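Local coordinates for major pilin backbone protein T-antigen, T13 (PDB 6BBT) that probably forms the shaft of the group A streptococcal pilus as its major backbone subunit, the trypsin-resistant T antigen used in Lancefield serotyping, at residues F31-G43 and K52-I64. Sequence-based numbering, arbitrary orientation.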
loop_
_atom_site.group_PDB
_atom_site.type_symbol
_atom_site.label_atom_id
_atom_site.label_comp_id
_atom_site.label_asym_id
_atom_site.label_seq_id
_atom_site.Cartn_x
_atom_site.Cartn_y
_atom_site.Cartn_z
ATOM N N PHE A 31 6.899 -5.800 -0.746
ATOM C CA PHE A 31 6.363 -6.652 -1.798
ATOM C C PHE A 31 7.336 -7.798 -2.010
ATOM O O PHE A 31 8.541 -7.598 -2.008
ATOM C CB PHE A 31 6.164 -5.868 -3.095
ATOM C CG PHE A 31 5.128 -4.813 -2.975
ATOM C CD1 PHE A 31 3.800 -5.108 -3.225
ATOM C CD2 PHE A 31 5.459 -3.555 -2.519
ATOM C CE1 PHE A 31 2.821 -4.149 -3.084
ATOM C CE2 PHE A 31 4.477 -2.577 -2.362
ATOM C CZ PHE A 31 3.155 -2.879 -2.644
ATOM N N THR A 32 6.793 -8.993 -2.208
ATOM C CA THR A 32 7.580 -10.191 -2.341
ATOM C C THR A 32 7.338 -10.796 -3.714
ATOM O O THR A 32 6.200 -10.978 -4.129
ATOM C CB THR A 32 7.211 -11.184 -1.234
ATOM O OG1 THR A 32 7.627 -10.636 0.011
ATOM C CG2 THR A 32 7.908 -12.541 -1.427
ATOM N N PHE A 33 8.428 -11.095 -4.408
ATOM C CA PHE A 33 8.361 -11.778 -5.686
ATOM C C PHE A 33 8.843 -13.214 -5.476
ATOM O O PHE A 33 9.757 -13.461 -4.685
ATOM C CB PHE A 33 9.203 -11.027 -6.702
ATOM C CG PHE A 33 9.015 -9.560 -6.602
ATOM C CD1 PHE A 33 7.827 -8.995 -7.004
ATOM C CD2 PHE A 33 9.954 -8.769 -5.957
ATOM C CE1 PHE A 33 7.600 -7.637 -6.841
ATOM C CE2 PHE A 33 9.746 -7.404 -5.812
ATOM C CZ PHE A 33 8.561 -6.847 -6.252
ATOM N N THR A 34 8.186 -14.139 -6.163
ATOM C CA THR A 34 8.452 -15.556 -6.043
ATOM C C THR A 34 8.862 -16.064 -7.407
ATOM O O THR A 34 8.291 -15.672 -8.422
ATOM C CB THR A 34 7.199 -16.334 -5.620
ATOM O OG1 THR A 34 6.624 -15.720 -4.472
ATOM C CG2 THR A 34 7.558 -17.767 -5.265
ATOM N N ILE A 35 9.829 -16.969 -7.410
ATOM C CA ILE A 35 10.206 -17.708 -8.609
ATOM C C ILE A 35 9.996 -19.187 -8.310
ATOM O O ILE A 35 10.370 -19.668 -7.234
ATOM C CB ILE A 35 11.646 -17.378 -9.074
ATOM C CG1 ILE A 35 11.924 -18.035 -10.425
ATOM C CG2 ILE A 35 12.698 -17.787 -8.058
ATOM C CD1 ILE A 35 13.109 -17.434 -11.124
ATOM N N GLU A 36 9.337 -19.881 -9.236
ATOM C CA GLU A 36 9.142 -21.329 -9.148
ATOM C C GLU A 36 9.395 -21.975 -10.515
ATOM O O GLU A 36 9.319 -21.294 -11.541
ATOM C CB GLU A 36 7.731 -21.655 -8.660
ATOM C CG GLU A 36 6.615 -21.282 -9.633
ATOM C CD GLU A 36 5.231 -21.556 -9.080
ATOM O OE1 GLU A 36 5.102 -21.811 -7.864
ATOM O OE2 GLU A 36 4.256 -21.518 -9.863
ATOM N N PRO A 37 9.691 -23.294 -10.534
ATOM C CA PRO A 37 9.805 -23.994 -11.823
ATOM C C PRO A 37 8.515 -23.966 -12.630
ATOM O O PRO A 37 7.421 -24.095 -12.062
ATOM C CB PRO A 37 10.122 -25.446 -11.415
ATOM C CG PRO A 37 10.676 -25.370 -10.034
ATOM C CD PRO A 37 10.055 -24.160 -9.389
ATOM N N ASP A 38 8.642 -23.799 -13.940
ATOM C CA ASP A 38 7.548 -24.100 -14.858
ATOM C C ASP A 38 7.563 -25.628 -15.002
ATOM O O ASP A 38 8.396 -26.170 -15.718
ATOM C CB ASP A 38 7.745 -23.405 -16.212
ATOM C CG ASP A 38 6.560 -23.595 -17.158
ATOM O OD1 ASP A 38 5.708 -24.480 -16.924
ATOM O OD2 ASP A 38 6.482 -22.850 -18.157
ATOM N N THR A 39 6.648 -26.288 -14.288
ATOM C CA THR A 39 6.650 -27.755 -14.124
ATOM C C THR A 39 6.248 -28.519 -15.373
ATOM O O THR A 39 6.459 -29.726 -15.431
ATOM C CB THR A 39 5.702 -28.219 -12.996
ATOM O OG1 THR A 39 4.380 -27.723 -13.235
ATOM C CG2 THR A 39 6.193 -27.737 -11.641
ATOM N N THR A 40 5.649 -27.825 -16.338
ATOM C CA THR A 40 5.201 -28.420 -17.587
ATOM C C THR A 40 6.080 -28.033 -18.771
ATOM O O THR A 40 5.755 -28.358 -19.904
ATOM C CB THR A 40 3.738 -28.015 -17.867
ATOM O OG1 THR A 40 3.641 -26.588 -17.986
ATOM C CG2 THR A 40 2.821 -28.478 -16.721
ATOM N N ALA A 41 7.199 -27.361 -18.518
ATOM C CA ALA A 41 8.083 -26.934 -19.597
ATOM C C ALA A 41 8.808 -28.133 -20.257
ATOM O O ALA A 41 9.375 -28.973 -19.566
ATOM C CB ALA A 41 9.089 -25.925 -19.071
ATOM N N SER A 42 8.763 -28.199 -21.588
ATOM C CA SER A 42 9.468 -29.238 -22.370
ATOM C C SER A 42 9.536 -28.846 -23.854
ATOM O O SER A 42 9.032 -27.786 -24.239
ATOM C CB SER A 42 8.821 -30.620 -22.173
ATOM O OG SER A 42 7.413 -30.529 -22.031
ATOM N N GLY A 43 10.189 -29.679 -24.667
ATOM C CA GLY A 43 10.306 -29.456 -26.114
ATOM C C GLY A 43 11.676 -28.937 -26.493
ATOM O O GLY A 43 12.650 -29.142 -25.761
ATOM N N LYS A 52 13.761 -27.219 -20.206
ATOM C CA LYS A 52 13.550 -28.025 -19.007
ATOM C C LYS A 52 12.842 -27.202 -17.951
ATOM O O LYS A 52 12.841 -25.972 -18.014
ATOM C CB LYS A 52 14.888 -28.518 -18.451
ATOM C CG LYS A 52 15.888 -28.967 -19.508
ATOM C CD LYS A 52 17.033 -29.769 -18.910
ATOM C CE LYS A 52 18.224 -29.810 -19.857
ATOM N NZ LYS A 52 19.360 -30.617 -19.324
ATOM N N SER A 53 12.236 -27.888 -16.981
ATOM C CA SER A 53 11.698 -27.227 -15.786
ATOM C C SER A 53 12.849 -26.579 -15.026
ATOM O O SER A 53 13.920 -27.181 -14.898
ATOM C CB SER A 53 10.973 -28.218 -14.884
ATOM O OG SER A 53 9.735 -28.587 -15.460
ATOM N N GLY A 54 12.648 -25.350 -14.544
ATOM C CA GLY A 54 13.715 -24.645 -13.830
ATOM C C GLY A 54 14.205 -25.428 -12.621
ATOM O O GLY A 54 13.408 -26.037 -11.929
ATOM N N GLU A 55 15.512 -25.423 -12.384
ATOM C CA GLU A 55 16.108 -26.114 -11.230
ATOM C C GLU A 55 16.338 -25.124 -10.078
ATOM O O GLU A 55 16.861 -24.025 -10.292
ATOM C CB GLU A 55 17.405 -26.844 -11.635
ATOM C CG GLU A 55 17.144 -28.284 -12.095
ATOM C CD GLU A 55 18.205 -28.871 -13.024
ATOM O OE1 GLU A 55 19.394 -28.489 -12.953
ATOM O OE2 GLU A 55 17.833 -29.750 -13.836
ATOM N N THR A 56 15.932 -25.529 -8.873
ATOM C CA THR A 56 15.902 -24.661 -7.696
ATOM C C THR A 56 16.914 -25.005 -6.597
ATOM O O THR A 56 16.893 -24.367 -5.543
ATOM C CB THR A 56 14.501 -24.686 -7.047
ATOM O OG1 THR A 56 14.181 -26.027 -6.652
ATOM C CG2 THR A 56 13.450 -24.182 -8.007
ATOM N N THR A 57 17.799 -25.974 -6.829
ATOM C CA THR A 57 18.824 -26.338 -5.841
ATOM C C THR A 57 19.858 -25.224 -5.720
ATOM O O THR A 57 20.604 -24.966 -6.663
ATOM C CB THR A 57 19.527 -27.677 -6.200
ATOM O OG1 THR A 57 18.611 -28.755 -5.984
ATOM C CG2 THR A 57 20.795 -27.921 -5.348
ATOM N N GLY A 58 19.903 -24.583 -4.548
ATOM C CA GLY A 58 20.773 -23.426 -4.315
ATOM C C GLY A 58 20.198 -22.082 -4.749
ATOM O O GLY A 58 20.909 -21.073 -4.717
ATOM N N LEU A 59 18.930 -22.060 -5.163
ATOM C CA LEU A 59 18.272 -20.814 -5.604
ATOM C C LEU A 59 17.479 -20.222 -4.459
ATOM O O LEU A 59 16.607 -20.886 -3.895
ATOM C CB LEU A 59 17.316 -21.073 -6.774
ATOM C CG LEU A 59 16.567 -19.864 -7.367
ATOM C CD1 LEU A 59 17.511 -18.882 -8.051
ATOM C CD2 LEU A 59 15.530 -20.380 -8.341
ATOM N N THR A 60 17.765 -18.964 -4.135
ATOM C CA THR A 60 16.892 -18.196 -3.257
ATOM C C THR A 60 15.651 -17.851 -4.079
ATOM O O THR A 60 15.753 -17.145 -5.088
ATOM C CB THR A 60 17.611 -16.935 -2.749
ATOM O OG1 THR A 60 18.725 -17.324 -1.926
ATOM C CG2 THR A 60 16.666 -16.038 -1.949
ATOM N N THR A 61 14.495 -18.366 -3.667
ATOM C CA THR A 61 13.276 -18.298 -4.473
ATOM C C THR A 61 12.364 -17.089 -4.166
ATOM O O THR A 61 11.287 -16.982 -4.741
ATOM C CB THR A 61 12.466 -19.600 -4.343
ATOM O OG1 THR A 61 12.143 -19.830 -2.973
ATOM C CG2 THR A 61 13.269 -20.792 -4.896
ATOM N N LYS A 62 12.807 -16.213 -3.258
ATOM C CA LYS A 62 12.093 -14.988 -2.862
ATOM C C LYS A 62 13.013 -13.782 -3.053
ATOM O O LYS A 62 14.193 -13.828 -2.699
ATOM C CB LYS A 62 11.677 -15.033 -1.391
ATOM C CG LYS A 62 10.913 -16.269 -0.947
ATOM C CD LYS A 62 9.544 -16.362 -1.582
ATOM C CE LYS A 62 8.698 -17.385 -0.839
ATOM N NZ LYS A 62 7.363 -17.608 -1.456
ATOM N N ALA A 63 12.463 -12.712 -3.634
ATOM C CA ALA A 63 13.098 -11.403 -3.668
ATOM C C ALA A 63 12.094 -10.372 -3.093
ATOM O O ALA A 63 10.874 -10.525 -3.251
ATOM C CB ALA A 63 13.485 -11.052 -5.085
ATOM N N ILE A 64 12.598 -9.362 -2.394
ATOM C CA ILE A 64 11.718 -8.407 -1.716
ATOM C C ILE A 64 12.156 -6.970 -1.963
ATOM O O ILE A 64 13.342 -6.697 -2.150
ATOM C CB ILE A 64 11.628 -8.667 -0.185
ATOM C CG1 ILE A 64 12.955 -8.355 0.517
ATOM C CG2 ILE A 64 11.219 -10.110 0.100
ATOM C CD1 ILE A 64 12.882 -8.491 2.031
#
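Phe33 and Ala63 form the hydrogen-bonded pair that joins strand 31-37 to strand 62-64, antiparallel. Phe33 N gives a nearly straight bond to Ala63 O at 2.8 Å, and Ala63 N returns one to Phe33 O at 3.0 Å. Two residues on, Ile35 N bonds Thr61 O at 3.0 Å, just before strand 62-64 begins; the bridge pairing does not extend that far, and the preceding part of 52-64 bows out through a type II turn from Thr56 to Leu59.

Beyond the bow a hydroxyl takes over. Ser53 OG, set beside its own backbone N and facing Asp38 (chi1 -73°), donates to Asp38 O at 2.8 Å. That oxygen also closes the type I turn Asp38-Ala41 by accepting Ala41 N, and the two donors reach it from opposite faces of its plane, so one carbonyl ties the turn to 52-53.

Apolar contacts fill the stretch between. Pro37 CG meets Thr56 CG2 at 3.6 Å, the side chains crossing at about a right angle, while Ile35 CG2 touches Leu59 CD2 at 3.9 Å.

On the face bearing Thr32, Thr34 and Ile64, Lys62 bends at chi2 (-67°) and lies side by side with Thr34, its NZ 3.6 Å from Thr34 OG1.

The other face, with buried Phe33 and Ala63, packs inward within the Spy0128-like domain: both touch Phe82 of strand 77-83, and the Phe33 ring also meets Phe150. Strand 93-101 flanks 29-37 on its other edge, antiparallel, and pairs in parallel with strand 51-53.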